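Local coordinates for protein putative kinase (Chloroflexus aurantiacus, PDB 2RHM) that is of unknown function but has the P-loop nucleoside triphosphate hydrolase fold and is probably a kinase that binds a nucleotide and transfers its phosphate, at residues G12-G17 with E83-V88; P32-D37 with Q78-E83; A38-M43 with R56-T61; L90-M95 with P154-G159; Q108-A113 with L162-T167. One frame throughout, in Å; residues are numbered along the deposited sequence.

Contact 1 of 5, residues G12-G17 with E83-V88; sequences GHPATG and ESNFRV. With BEZ (benzoic acid), chain G.
Gly12 and Asn85 bring their backbones within 5.2 Å, CA to CA, where two loops leave neighbouring strands, and the carbonyl of Gly12 lies against the start of the Asn85 side chain. Gly12 O is 3.1 Å from Asn85 CB and also takes a CA-H...O contact from Asn85 CA; no conventional hydrogen bond joins the two segments, and this buried oxygen has no other partner in the model. In Asn85, the centre of an inverse gamma turn, CG stands between the backbone N and the carbonyl carbon (chi1 57°), which carries the amide toward Pro14. Its nitrogen ND2 lies 4.1 Å from Pro14 CG and equally close to CD, the two side chains crossing obliquely. The same ND2 donates to a water at 3.0 Å, and that water meets His13 ND1 in the plane of the imidazole ring, so a single solvent molecule bridges the loops. On its other branch, OD1 of Asn85 is bonded to Lys36 NZ. Within 12-17 a type II turn from His13 to Thr16 is clamped twice, Thr16 N and Thr16 OG1 both donating to His13 O, the hydroxyl at 2.7 Å. A side chain on Gly12 would run into Thr16 OG1 and the preceding carbonyl. Pro14 CB rests 3.5 Å from C6 of the benzoic acid, whose pocket also includes Ala15 and Arg125. The glycine-bounded loop between strand 6-12 and helix 18-29 is consistent with a Walker A P-loop, the phosphate-binding element of this fold, here set beside the loop that follows strand 80-83.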
# COMPACT_ATOMS: atom_id res chain seq x y z
N GLY B 12 16.88 0.23 -10.26
CA GLY B 12 18.05 1.05 -10.48
C GLY B 12 18.70 1.30 -9.16
O GLY B 12 18.05 1.22 -8.11
N HIS B 13 19.99 1.62 -9.20
CA HIS B 13 20.64 2.08 -7.99
C HIS B 13 20.06 3.44 -7.53
O HIS B 13 19.42 4.14 -8.30
CB HIS B 13 22.15 2.18 -8.20
CG HIS B 13 22.84 0.87 -8.21
ND1 HIS B 13 22.66 -0.08 -7.22
CD2 HIS B 13 23.75 0.35 -9.07
CE1 HIS B 13 23.43 -1.12 -7.48
NE2 HIS B 13 24.11 -0.89 -8.59
N PRO B 14 20.25 3.81 -6.26
CA PRO B 14 19.80 5.13 -5.82
C PRO B 14 20.33 6.28 -6.69
O PRO B 14 21.49 6.27 -7.13
CB PRO B 14 20.36 5.20 -4.40
CG PRO B 14 20.32 3.75 -3.93
CD PRO B 14 20.81 3.02 -5.15
N ALA B 15 19.44 7.21 -6.99
CA ALA B 15 19.73 8.41 -7.80
C ALA B 15 19.84 8.18 -9.33
O ALA B 15 20.18 9.09 -10.06
CB ALA B 15 20.96 9.17 -7.26
N THR B 16 19.52 6.98 -9.82
CA THR B 16 19.58 6.72 -11.26
C THR B 16 18.40 7.26 -12.09
O THR B 16 18.38 7.08 -13.31
CB THR B 16 19.67 5.20 -11.54
OG1 THR B 16 18.61 4.52 -10.86
CG2 THR B 16 21.03 4.65 -11.09
N GLY B 17 17.42 7.89 -11.43
CA GLY B 17 16.25 8.43 -12.12
C GLY B 17 14.99 7.60 -11.97
O GLY B 17 13.93 7.96 -12.50
N GLU B 83 8.49 0.36 -7.56
CA GLU B 83 9.79 1.00 -7.72
C GLU B 83 10.63 0.82 -6.47
O GLU B 83 10.19 1.12 -5.36
CB GLU B 83 9.60 2.48 -8.04
CG GLU B 83 10.91 3.25 -8.12
CD GLU B 83 11.36 3.82 -6.77
OE1 GLU B 83 10.61 4.62 -6.15
OE2 GLU B 83 12.47 3.49 -6.32
N SER B 84 11.85 0.32 -6.67
CA SER B 84 12.84 0.18 -5.60
C SER B 84 14.19 -0.11 -6.23
O SER B 84 14.29 -0.35 -7.43
CB SER B 84 12.47 -0.99 -4.69
OG SER B 84 13.30 -1.00 -3.53
N ASN B 85 15.24 -0.12 -5.40
CA ASN B 85 16.52 -0.64 -5.85
C ASN B 85 16.50 -2.14 -5.55
O ASN B 85 17.09 -2.61 -4.59
CB ASN B 85 17.70 0.11 -5.22
CG ASN B 85 17.69 0.10 -3.71
OD1 ASN B 85 16.64 0.26 -3.08
ND2 ASN B 85 18.89 -0.03 -3.12
N PHE B 86 15.80 -2.89 -6.39
CA PHE B 86 15.58 -4.32 -6.15
C PHE B 86 16.89 -5.12 -6.19
O PHE B 86 17.81 -4.83 -6.97
CB PHE B 86 14.60 -4.90 -7.16
CG PHE B 86 13.20 -4.39 -7.02
CD1 PHE B 86 12.37 -4.89 -6.04
CD2 PHE B 86 12.71 -3.42 -7.88
CE1 PHE B 86 11.06 -4.45 -5.92
CE2 PHE B 86 11.41 -2.97 -7.76
CZ PHE B 86 10.59 -3.47 -6.78
N ARG B 87 16.94 -6.16 -5.35
CA ARG B 87 18.11 -7.02 -5.24
C ARG B 87 17.79 -8.39 -5.79
O ARG B 87 16.83 -9.02 -5.35
CB ARG B 87 18.46 -7.24 -3.79
CG ARG B 87 19.01 -6.07 -3.07
CD ARG B 87 19.32 -6.47 -1.64
NE ARG B 87 20.46 -7.40 -1.60
CZ ARG B 87 21.74 -7.03 -1.71
NH1 ARG B 87 22.08 -5.76 -1.88
NH2 ARG B 87 22.69 -7.95 -1.66
N VAL B 88 18.59 -8.86 -6.74
CA VAL B 88 18.36 -10.16 -7.33
C VAL B 88 18.36 -11.26 -6.27
O VAL B 88 17.53 -12.18 -6.30
CB VAL B 88 19.44 -10.49 -8.40
CG1 VAL B 88 19.38 -11.95 -8.80
CG2 VAL B 88 19.27 -9.60 -9.62
C BEZ G . 17.66 8.95 -4.07
O1 BEZ G . 17.14 9.93 -4.65
O2 BEZ G . 17.19 7.79 -4.24
C1 BEZ G . 18.85 9.16 -3.18
C2 BEZ G . 19.36 10.44 -3.02
C3 BEZ G . 20.46 10.63 -2.19
C4 BEZ G . 21.04 9.55 -1.54
C5 BEZ G . 20.52 8.26 -1.72
C6 BEZ G . 19.42 8.07 -2.54
O HOH W 1 21.27 -0.57 -4.83

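Contact 2 of 5, residues P32-D37 with Q78-E83; sequences PLLSKD and QSLIME
Ser35 OG donates to Glu83 OE1 at 2.8 Å, meeting the carboxylate on its syn side but 32° out of its plane; the same hydroxyl caps Ala38 N at the start of helix 36-47. In Glu83 a bend at chi2 (-89°) turns CD back toward the neighbouring strand. The other oxygen, OE2, receives a hydrogen bond from a water that itself accepts from Asp37 N, and it forms a salt bridge with Lys18 NZ. An alanine in place of Glu83 would probably leave Lys18 and the Ser35 hydroxyl without their carboxylate mate and the water without its acceptor. Beneath these side chains the strands run parallel; their axes approach to 4.7 Å at an angle of 14°. Their ladder goes from Ile81 N to Pro32 O, Leu34 N to Ile81 O and Glu83 N to Leu34 O, and ends with Lys36 N donating to Glu83 O at 3.0 Å, where strand gives way to helix. On the Ser35 and Glu83 face, Leu33 CD1 presses on Ile81 CG2 at 3.4 Å, tighter than ordinary van der Waals contact. On the other face Leu34 CD1 meets Leu80 CD1 at 3.9 Å. Farther back, Pro32 and Gln78 come tip to tip, with Pro32 CD 3.3 Å from Ser79 O. Strand 33-35 is one of the two edge strands of the chain's parallel sheet, and Leu33 N bonds to Thr72 of the second subunit. Strand 80-83 is flanked on its far side by strand 6-12, while helix 18-29 packs on Leu33 and Ile81 and helix 52-75 on Leu34 and Leu80.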
# COMPACT_ATOMS: atom_id res chain seq x y z
N PRO B 32 -1.43 2.68 -10.41
CA PRO B 32 -0.95 2.86 -9.05
C PRO B 32 0.55 2.66 -8.99
O PRO B 32 1.12 1.87 -9.76
CB PRO B 32 -1.67 1.76 -8.25
CG PRO B 32 -2.70 1.21 -9.15
CD PRO B 32 -2.27 1.48 -10.54
N LEU B 33 1.18 3.42 -8.10
CA LEU B 33 2.63 3.37 -7.91
C LEU B 33 2.97 3.07 -6.45
O LEU B 33 2.59 3.82 -5.56
CB LEU B 33 3.24 4.71 -8.29
CG LEU B 33 4.74 4.91 -8.06
CD1 LEU B 33 5.52 3.87 -8.88
CD2 LEU B 33 5.12 6.34 -8.43
N LEU B 34 3.70 1.98 -6.25
CA LEU B 34 4.21 1.63 -4.93
C LEU B 34 5.72 1.77 -4.93
O LEU B 34 6.40 1.11 -5.69
CB LEU B 34 3.80 0.20 -4.59
CG LEU B 34 2.34 -0.16 -4.82
CD1 LEU B 34 2.18 -1.64 -4.55
CD2 LEU B 34 1.40 0.63 -3.95
N SER B 35 6.25 2.66 -4.10
CA SER B 35 7.67 2.98 -4.06
C SER B 35 8.25 2.65 -2.69
O SER B 35 7.68 3.06 -1.68
CB SER B 35 7.85 4.49 -4.32
OG SER B 35 9.11 4.97 -3.82
N LYS B 36 9.38 1.96 -2.64
CA LYS B 36 9.96 1.59 -1.35
C LYS B 36 10.25 2.83 -0.52
O LYS B 36 9.88 2.91 0.65
CB LYS B 36 11.24 0.75 -1.50
CG LYS B 36 11.87 0.38 -0.15
CD LYS B 36 13.23 -0.30 -0.28
CE LYS B 36 14.31 0.64 -0.71
NZ LYS B 36 15.68 0.03 -0.57
N ASP B 37 10.91 3.81 -1.12
CA ASP B 37 11.29 5.01 -0.39
C ASP B 37 10.08 5.83 0.08
O ASP B 37 10.11 6.37 1.19
CB ASP B 37 12.29 5.85 -1.18
CG ASP B 37 13.73 5.33 -1.07
OD1 ASP B 37 14.03 4.40 -0.29
OD2 ASP B 37 14.59 5.88 -1.77
N GLN B 78 -5.85 -5.44 -11.49
CA GLN B 78 -5.33 -4.14 -11.84
C GLN B 78 -3.83 -4.24 -11.96
O GLN B 78 -3.16 -4.93 -11.17
CB GLN B 78 -5.74 -3.10 -10.78
CG GLN B 78 -5.07 -1.70 -10.82
CD GLN B 78 -5.36 -0.89 -12.07
OE1 GLN B 78 -5.15 -1.33 -13.20
NE2 GLN B 78 -5.83 0.34 -11.86
N SER B 79 -3.30 -3.56 -12.98
CA SER B 79 -1.87 -3.48 -13.19
C SER B 79 -1.28 -2.41 -12.26
O SER B 79 -1.99 -1.54 -11.73
CB SER B 79 -1.58 -3.15 -14.65
OG SER B 79 -2.13 -4.13 -15.53
N LEU B 80 0.03 -2.47 -12.04
CA LEU B 80 0.66 -1.53 -11.13
C LEU B 80 2.16 -1.43 -11.37
O LEU B 80 2.76 -2.26 -12.04
CB LEU B 80 0.37 -1.95 -9.69
CG LEU B 80 1.12 -3.17 -9.16
CD1 LEU B 80 2.23 -2.71 -8.31
CD2 LEU B 80 0.24 -4.06 -8.33
N ILE B 81 2.72 -0.37 -10.82
CA ILE B 81 4.14 -0.08 -10.91
C ILE B 81 4.74 -0.21 -9.51
O ILE B 81 4.21 0.34 -8.52
CB ILE B 81 4.38 1.35 -11.41
CG1 ILE B 81 3.71 1.58 -12.78
CG2 ILE B 81 5.88 1.64 -11.45
CD1 ILE B 81 3.43 3.06 -13.04
N MSE B 82 5.85 -0.94 -9.42
CA MSE B 82 6.62 -1.05 -8.19
C MSE B 82 8.01 -0.48 -8.47
O MSE B 82 8.65 -0.82 -9.46
CB MSE B 82 6.76 -2.49 -7.70
CG MSE B 82 5.46 -3.17 -7.28
SE MSE B 82 5.77 -5.05 -6.79
CE MSE B 82 7.22 -4.60 -5.53
N GLU B 83 8.49 0.36 -7.56
CA GLU B 83 9.79 1.00 -7.72
C GLU B 83 10.63 0.82 -6.47
O GLU B 83 10.19 1.12 -5.36
CB GLU B 83 9.60 2.48 -8.04
CG GLU B 83 10.91 3.25 -8.12
CD GLU B 83 11.36 3.82 -6.77
OE1 GLU B 83 10.61 4.62 -6.15
OE2 GLU B 83 12.47 3.49 -6.32
O HOH W 2 12.54 3.30 -3.57

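Contact 3 of 5, residues A38-M43 with R56-T61; sequences AFKEVM and RRVGAT
Lys40 and Met43 both hold CG anti to the carbonyl carbon (chi1 -65° and -79°), and from there their chains reach segment 56-61 of helix 52-75 around Val58. The lysine lies with its aliphatic part against the backbone of Gly59, CD and CE each 3.7 Å from Gly59 CA. A CB on Gly59 would stand close to Lys40 NZ, so the bare glycine leaves room for the chain to pass; NZ itself bonds to Ser55 OG. A serine in place of Lys40 would probably leave Ser55 without its amino partner and open a gap over Gly59. Val58 CG1 fits between the two side chains, 4.0 Å from Lys40 CB and 3.8 Å from Met43 CB. Met43, a selenomethionine, slides past Val58 in the opposite direction; its SE reaches Thr61 CG2 at 3.8 Å, and its CE lies 3.7 Å from Val58 O. The Thr61 hydroxyl turns instead to Arg57 O, which it shares with Thr61 N, the two donors on opposite faces of the carbonyl. The axes of the two segments cross at an angle of 121°. Helix 36-47 thus leans on the early part of helix 52-75, and the second subunit adjoins both, its His68 meeting the Phe39 ring.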
# COMPACT_ATOMS: atom_id res chain seq x y z
N ALA B 38 9.03 5.88 -0.73
CA ALA B 38 7.80 6.58 -0.29
C ALA B 38 7.20 5.90 0.95
O ALA B 38 6.77 6.57 1.89
CB ALA B 38 6.78 6.66 -1.43
N PHE B 39 7.19 4.57 0.96
CA PHE B 39 6.69 3.79 2.09
C PHE B 39 7.57 4.04 3.33
O PHE B 39 7.06 4.19 4.45
CB PHE B 39 6.67 2.29 1.73
CG PHE B 39 5.45 1.85 0.94
CD1 PHE B 39 4.85 2.66 -0.02
CD2 PHE B 39 4.96 0.58 1.10
CE1 PHE B 39 3.74 2.21 -0.73
CE2 PHE B 39 3.85 0.13 0.41
CZ PHE B 39 3.25 0.94 -0.51
N LYS B 40 8.89 4.09 3.13
CA LYS B 40 9.82 4.33 4.22
C LYS B 40 9.53 5.68 4.85
O LYS B 40 9.49 5.80 6.08
CB LYS B 40 11.27 4.30 3.75
CG LYS B 40 11.77 2.95 3.25
CD LYS B 40 13.30 2.97 2.95
CE LYS B 40 14.15 3.29 4.18
NZ LYS B 40 15.62 3.27 3.84
N GLU B 41 9.31 6.69 4.01
CA GLU B 41 9.02 8.04 4.49
C GLU B 41 7.72 8.13 5.30
O GLU B 41 7.67 8.83 6.32
CB GLU B 41 9.08 9.04 3.35
CG GLU B 41 10.52 9.14 2.85
CD GLU B 41 10.70 9.97 1.63
OE1 GLU B 41 9.90 10.90 1.41
OE2 GLU B 41 11.68 9.69 0.91
N VAL B 42 6.69 7.40 4.88
CA VAL B 42 5.45 7.34 5.66
C VAL B 42 5.80 6.74 7.04
O VAL B 42 5.36 7.25 8.07
CB VAL B 42 4.37 6.49 4.96
CG1 VAL B 42 3.19 6.30 5.87
CG2 VAL B 42 3.94 7.14 3.65
N MSE B 43 6.61 5.69 7.07
CA MSE B 43 7.00 5.11 8.34
C MSE B 43 7.87 6.01 9.21
O MSE B 43 7.70 6.03 10.42
CB MSE B 43 7.65 3.74 8.14
CG MSE B 43 6.59 2.70 7.91
SE MSE B 43 7.32 0.89 7.80
CE MSE B 43 7.75 1.07 6.45
N ARG B 56 17.56 0.88 7.72
CA ARG B 56 17.61 -0.45 7.12
C ARG B 56 16.44 -1.30 7.54
O ARG B 56 15.88 -2.04 6.72
CB ARG B 56 18.92 -1.16 7.47
CG ARG B 56 20.13 -0.55 6.82
CD ARG B 56 21.39 -1.29 7.22
N ARG B 57 16.09 -1.23 8.82
CA ARG B 57 14.96 -2.03 9.33
C ARG B 57 13.65 -1.51 8.76
O ARG B 57 12.78 -2.28 8.39
CB ARG B 57 14.90 -1.98 10.85
CG ARG B 57 16.09 -2.60 11.58
CD ARG B 57 16.12 -2.19 13.01
NE ARG B 57 14.95 -2.67 13.73
CZ ARG B 57 14.64 -2.32 14.97
NH1 ARG B 57 15.39 -1.46 15.66
NH2 ARG B 57 13.54 -2.81 15.52
N VAL B 58 13.51 -0.19 8.69
CA VAL B 58 12.32 0.39 8.07
C VAL B 58 12.25 0.03 6.59
O VAL B 58 11.18 -0.23 6.06
CB VAL B 58 12.28 1.92 8.28
CG1 VAL B 58 11.24 2.58 7.38
CG2 VAL B 58 12.03 2.23 9.74
N GLY B 59 13.40 0.02 5.92
CA GLY B 59 13.46 -0.36 4.50
C GLY B 59 13.04 -1.80 4.26
O GLY B 59 12.29 -2.08 3.33
N ALA B 60 13.51 -2.72 5.10
CA ALA B 60 13.12 -4.13 5.00
C ALA B 60 11.60 -4.28 5.20
O ALA B 60 10.93 -5.09 4.54
CB ALA B 60 13.88 -4.93 6.05
N THR B 61 11.07 -3.46 6.10
CA THR B 61 9.64 -3.48 6.40
C THR B 61 8.85 -2.87 5.24
O THR B 61 7.82 -3.41 4.83
CB THR B 61 9.33 -2.76 7.72
OG1 THR B 61 10.09 -3.35 8.78
CG2 THR B 61 7.87 -2.90 8.08

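Contact 4 of 5, residues L90-M95 with P154-G159; sequences LDTERM and PPLPLG
Pro157 sets CD and CG against Thr92: CD lies 3.3 Å from Thr92 OG1, while CG is 3.8 Å from Thr92 CG2, the two side chains crossing at about a right angle. The flat group here, the Arg94 guanidinium, lies on the helix: one face carries Leu90 CB, offset toward the rim, and at the edge Asp91 OD1 sits in its plane. That salt bridge, NH1 of Arg94 to OD1 of Asp91 at 2.8 Å, approaches the carboxylate from above, 57° out of its plane. Asp91 has further partners, Tyr67 OH at OD1 and the backbone N of Arg87 at OD2; three partners hold the carboxylate, while Asp91 CB lies 4.1 Å from both Leu156 CD1 and CD2. The hydroxyl of Thr92 bonds to Val88 O within the helix and makes no hydrogen bond across the contact. Indeed, no hydrogen bond joins the two segments. The apolar part centres on Met95, a selenomethionine. Met95 CB touches Leu158 CD2 at 3.7 Å, and Met95 CG meets Leu156 CD1 at 4.1 Å, where methionine and leucine cross at about a right angle. Leu156 thus touches both Asp91 and Met95, and Leu158 touches Met95, with exposed Pro157 between them bending the chain as the centre of an inverse gamma turn. The loop leading into strand 162-166 is laid against helix 88-101; Met95 also packs on strand 6-12, Leu158 touches both that strand and strand 105-112, and helix 52-75 borders Asp91 and Arg94.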
# COMPACT_ATOMS: atom_id res chain seq x y z
N LEU B 90 17.49 -11.47 -3.18
CA LEU B 90 16.30 -11.61 -2.33
C LEU B 90 14.97 -11.38 -3.05
O LEU B 90 13.97 -12.04 -2.74
CB LEU B 90 16.40 -10.63 -1.17
CG LEU B 90 17.48 -10.90 -0.13
CD1 LEU B 90 17.34 -9.85 0.97
CD2 LEU B 90 17.35 -12.31 0.43
N ASP B 91 14.92 -10.41 -3.96
CA ASP B 91 13.66 -10.08 -4.63
C ASP B 91 13.23 -11.05 -5.72
O ASP B 91 12.05 -11.10 -6.06
CB ASP B 91 13.68 -8.63 -5.12
CG ASP B 91 13.68 -7.62 -3.99
OD1 ASP B 91 12.68 -7.61 -3.23
OD2 ASP B 91 14.65 -6.83 -3.85
N THR B 92 14.15 -11.85 -6.25
CA THR B 92 13.73 -12.86 -7.22
C THR B 92 12.71 -13.82 -6.60
O THR B 92 11.66 -14.09 -7.21
CB THR B 92 14.95 -13.61 -7.78
OG1 THR B 92 15.87 -12.64 -8.28
CG2 THR B 92 14.55 -14.57 -8.89
N GLU B 93 13.00 -14.34 -5.40
CA GLU B 93 12.09 -15.28 -4.76
C GLU B 93 10.85 -14.55 -4.23
O GLU B 93 9.75 -15.11 -4.22
CB GLU B 93 12.77 -16.07 -3.66
CG GLU B 93 11.85 -17.14 -3.06
CD GLU B 93 12.57 -18.09 -2.12
OE1 GLU B 93 13.81 -18.01 -2.04
OE2 GLU B 93 11.90 -18.91 -1.47
N ARG B 94 11.00 -13.30 -3.81
CA ARG B 94 9.80 -12.57 -3.39
C ARG B 94 8.83 -12.38 -4.56
O ARG B 94 7.62 -12.46 -4.37
CB ARG B 94 10.10 -11.23 -2.74
CG ARG B 94 10.79 -11.30 -1.38
CD ARG B 94 11.32 -9.93 -1.03
NE ARG B 94 12.22 -9.97 0.11
CZ ARG B 94 13.24 -9.13 0.30
NH1 ARG B 94 13.58 -8.23 -0.61
NH2 ARG B 94 14.00 -9.27 1.38
N MSE B 95 9.37 -12.11 -5.75
CA MSE B 95 8.54 -11.96 -6.95
C MSE B 95 7.90 -13.28 -7.34
O MSE B 95 6.75 -13.33 -7.75
CB MSE B 95 9.35 -11.39 -8.10
CG MSE B 95 9.75 -9.97 -7.88
SE MSE B 95 8.32 -8.75 -8.32
CE MSE B 95 9.23 -7.11 -7.68
N PRO B 154 22.09 -5.11 -11.30
CA PRO B 154 21.57 -6.24 -12.06
C PRO B 154 20.03 -6.28 -12.05
O PRO B 154 19.42 -6.09 -11.00
CB PRO B 154 22.15 -7.45 -11.31
CG PRO B 154 23.34 -6.89 -10.57
CD PRO B 154 22.87 -5.55 -10.13
N PRO B 155 19.40 -6.54 -13.20
CA PRO B 155 17.96 -6.56 -13.23
C PRO B 155 17.40 -7.85 -12.64
O PRO B 155 18.13 -8.86 -12.54
CB PRO B 155 17.64 -6.46 -14.72
CG PRO B 155 18.80 -7.03 -15.40
CD PRO B 155 19.99 -6.86 -14.52
N LEU B 156 16.11 -7.86 -12.28
CA LEU B 156 15.55 -9.10 -11.75
C LEU B 156 15.32 -10.08 -12.90
O LEU B 156 14.82 -9.69 -13.95
CB LEU B 156 14.27 -8.88 -10.97
CG LEU B 156 14.36 -7.95 -9.76
CD1 LEU B 156 13.03 -7.81 -9.08
CD2 LEU B 156 15.41 -8.45 -8.79
N PRO B 157 15.65 -11.35 -12.70
CA PRO B 157 15.48 -12.31 -13.78
C PRO B 157 14.04 -12.86 -13.86
O PRO B 157 13.80 -14.04 -13.61
CB PRO B 157 16.46 -13.42 -13.39
CG PRO B 157 16.50 -13.38 -11.94
CD PRO B 157 16.22 -11.97 -11.49
N LEU B 158 13.10 -11.99 -14.25
CA LEU B 158 11.67 -12.29 -14.19
C LEU B 158 11.10 -12.81 -15.50
O LEU B 158 9.97 -13.31 -15.55
CB LEU B 158 10.91 -11.00 -13.84
CG LEU B 158 11.27 -10.31 -12.53
CD1 LEU B 158 10.41 -9.08 -12.36
CD2 LEU B 158 11.09 -11.25 -11.35
N GLY B 159 11.88 -12.72 -16.57
CA GLY B 159 11.36 -12.99 -17.87
C GLY B 159 10.65 -11.72 -18.27
O GLY B 159 10.55 -10.76 -17.51

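Contact 5 of 5, residues Q108-A113 with L162-T167; sequences QIRCVA and LLTVDT
Arg110 and Thr164 lie side by side, pointing the same way from paired strands, and the guanidinium grips the threonine hydroxyl side-on. NE and NH2 of Arg110 both donate to Thr164 OG1, each at 3.1 Å, and the oxygen lies only 5° out of the guanidinium plane. A bend at chi3 (61°) places NE for this grip, while NH1 is bonded to Ile153 O in a loop. Gln108 and Leu162 are likewise aligned, with Leu162 CD1 3.7 Å from Gln108 CG; the amide beyond reaches Leu156 N through OE1. Val112 instead meets Thr164 at about a right angle, CG2 to CG2 at 3.7 Å. On the opposite face Ile109 and Val165 cross with their CG2 atoms 3.9 Å apart, against helices 18-29 and 175-187. Five backbone bonds link the strands, from Leu163 N on Gln108 O at 2.8 Å to Thr167 N on Val112 O at 2.9 Å. Past that last bond, Thr167 OG1 bonds to Thr16 O, tying the strand end to the probable P-loop. The strand axes approach to 4.6 Å, their N-to-C directions 22° apart, and the pair completes one edge of the parallel alpha/beta sheet characteristic of P-loop nucleoside triphosphate hydrolases.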
# COMPACT_ATOMS: atom_id res chain seq x y z
N GLN B 108 9.92 -4.74 -17.18
CA GLN B 108 10.96 -4.20 -16.32
C GLN B 108 11.74 -3.07 -16.97
O GLN B 108 12.10 -3.16 -18.16
CB GLN B 108 11.92 -5.31 -15.85
CG GLN B 108 12.90 -4.86 -14.77
CD GLN B 108 13.73 -6.01 -14.15
OE1 GLN B 108 14.49 -5.78 -13.21
NE2 GLN B 108 13.57 -7.23 -14.66
N ILE B 109 11.90 -1.99 -16.22
CA ILE B 109 12.72 -0.84 -16.63
C ILE B 109 13.83 -0.66 -15.61
O ILE B 109 13.58 -0.54 -14.39
CB ILE B 109 11.91 0.45 -16.76
CG1 ILE B 109 10.75 0.25 -17.72
CG2 ILE B 109 12.81 1.59 -17.25
CD1 ILE B 109 9.90 1.43 -17.87
N ARG B 110 15.07 -0.69 -16.10
CA ARG B 110 16.23 -0.52 -15.26
C ARG B 110 16.87 0.82 -15.58
O ARG B 110 17.17 1.12 -16.72
CB ARG B 110 17.26 -1.63 -15.47
CG ARG B 110 18.54 -1.32 -14.73
CD ARG B 110 19.61 -2.32 -14.94
NE ARG B 110 20.02 -2.44 -16.34
CZ ARG B 110 21.12 -3.06 -16.73
NH1 ARG B 110 21.92 -3.61 -15.84
NH2 ARG B 110 21.43 -3.13 -18.02
N CYS B 111 17.05 1.64 -14.55
CA CYS B 111 17.70 2.93 -14.72
C CYS B 111 19.15 2.81 -14.34
O CYS B 111 19.48 2.12 -13.40
CB CYS B 111 17.03 3.97 -13.83
SG CYS B 111 15.31 4.20 -14.22
N VAL B 112 20.01 3.51 -15.08
CA VAL B 112 21.44 3.50 -14.83
C VAL B 112 21.97 4.92 -15.07
O VAL B 112 21.32 5.74 -15.70
CB VAL B 112 22.17 2.48 -15.77
CG1 VAL B 112 21.67 1.04 -15.54
CG2 VAL B 112 22.03 2.88 -17.23
N ALA B 113 23.14 5.22 -14.51
CA ALA B 113 23.82 6.49 -14.80
C ALA B 113 25.27 6.39 -14.37
O ALA B 113 25.64 5.51 -13.60
CB ALA B 113 23.16 7.64 -14.11
N LEU B 162 12.68 -6.06 -20.93
CA LEU B 162 13.52 -5.20 -20.10
C LEU B 162 14.00 -4.02 -20.93
O LEU B 162 14.48 -4.20 -22.06
CB LEU B 162 14.73 -5.98 -19.57
CG LEU B 162 15.84 -5.20 -18.86
CD1 LEU B 162 15.36 -4.63 -17.52
CD2 LEU B 162 17.07 -6.06 -18.64
N LEU B 163 13.84 -2.82 -20.39
CA LEU B 163 14.36 -1.61 -21.02
C LEU B 163 15.35 -1.03 -20.06
O LEU B 163 15.01 -0.87 -18.90
CB LEU B 163 13.24 -0.59 -21.22
CG LEU B 163 13.66 0.79 -21.79
CD1 LEU B 163 14.12 0.60 -23.19
CD2 LEU B 163 12.49 1.77 -21.71
N THR B 164 16.54 -0.67 -20.54
CA THR B 164 17.50 0.07 -19.71
C THR B 164 17.56 1.50 -20.17
O THR B 164 17.72 1.80 -21.37
CB THR B 164 18.89 -0.54 -19.72
OG1 THR B 164 18.84 -1.81 -19.09
CG2 THR B 164 19.89 0.35 -18.97
N VAL B 165 17.40 2.39 -19.20
CA VAL B 165 17.37 3.83 -19.43
C VAL B 165 18.57 4.50 -18.72
O VAL B 165 18.67 4.53 -17.49
CB VAL B 165 16.02 4.42 -18.98
CG1 VAL B 165 16.02 5.94 -19.16
CG2 VAL B 165 14.89 3.77 -19.77
N ASP B 166 19.48 5.03 -19.53
CA ASP B 166 20.64 5.75 -19.01
C ASP B 166 20.28 7.23 -18.87
O ASP B 166 20.00 7.92 -19.86
CB ASP B 166 21.85 5.54 -19.94
CG ASP B 166 23.18 5.99 -19.31
OD1 ASP B 166 23.20 6.96 -18.51
OD2 ASP B 166 24.22 5.38 -19.65
N THR B 167 20.26 7.70 -17.63
CA THR B 167 19.89 9.07 -17.32
C THR B 167 21.08 9.99 -17.06
O THR B 167 20.92 11.08 -16.50
CB THR B 167 18.97 9.14 -16.09
OG1 THR B 167 19.71 8.71 -14.95
CG2 THR B 167 17.73 8.28 -16.29

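Overall arrangement
Contacts 2 and 5 are parallel strand pairs at both borders of one sheet, with strand 6-12 between their inner strands; contact 2 is buried and abuts the second subunit, whereas contact 5 has exposed residues on its outer strand. Contact 1 lies between them, its centre about 5 Å from that of the chain, where the strand ends open into loops and water replaces direct bonds. It shares Glu83 with contact 2 and reaches contact 5 through Thr16 and Thr167. Contacts 3 and 4 pack side chains without cross-contact hydrogen bonds: contact 3, buried, joins two helices at the subunit interface, while contact 4, partly buried with Pro157 exposed, lays a loop on a helix and touches contact 5.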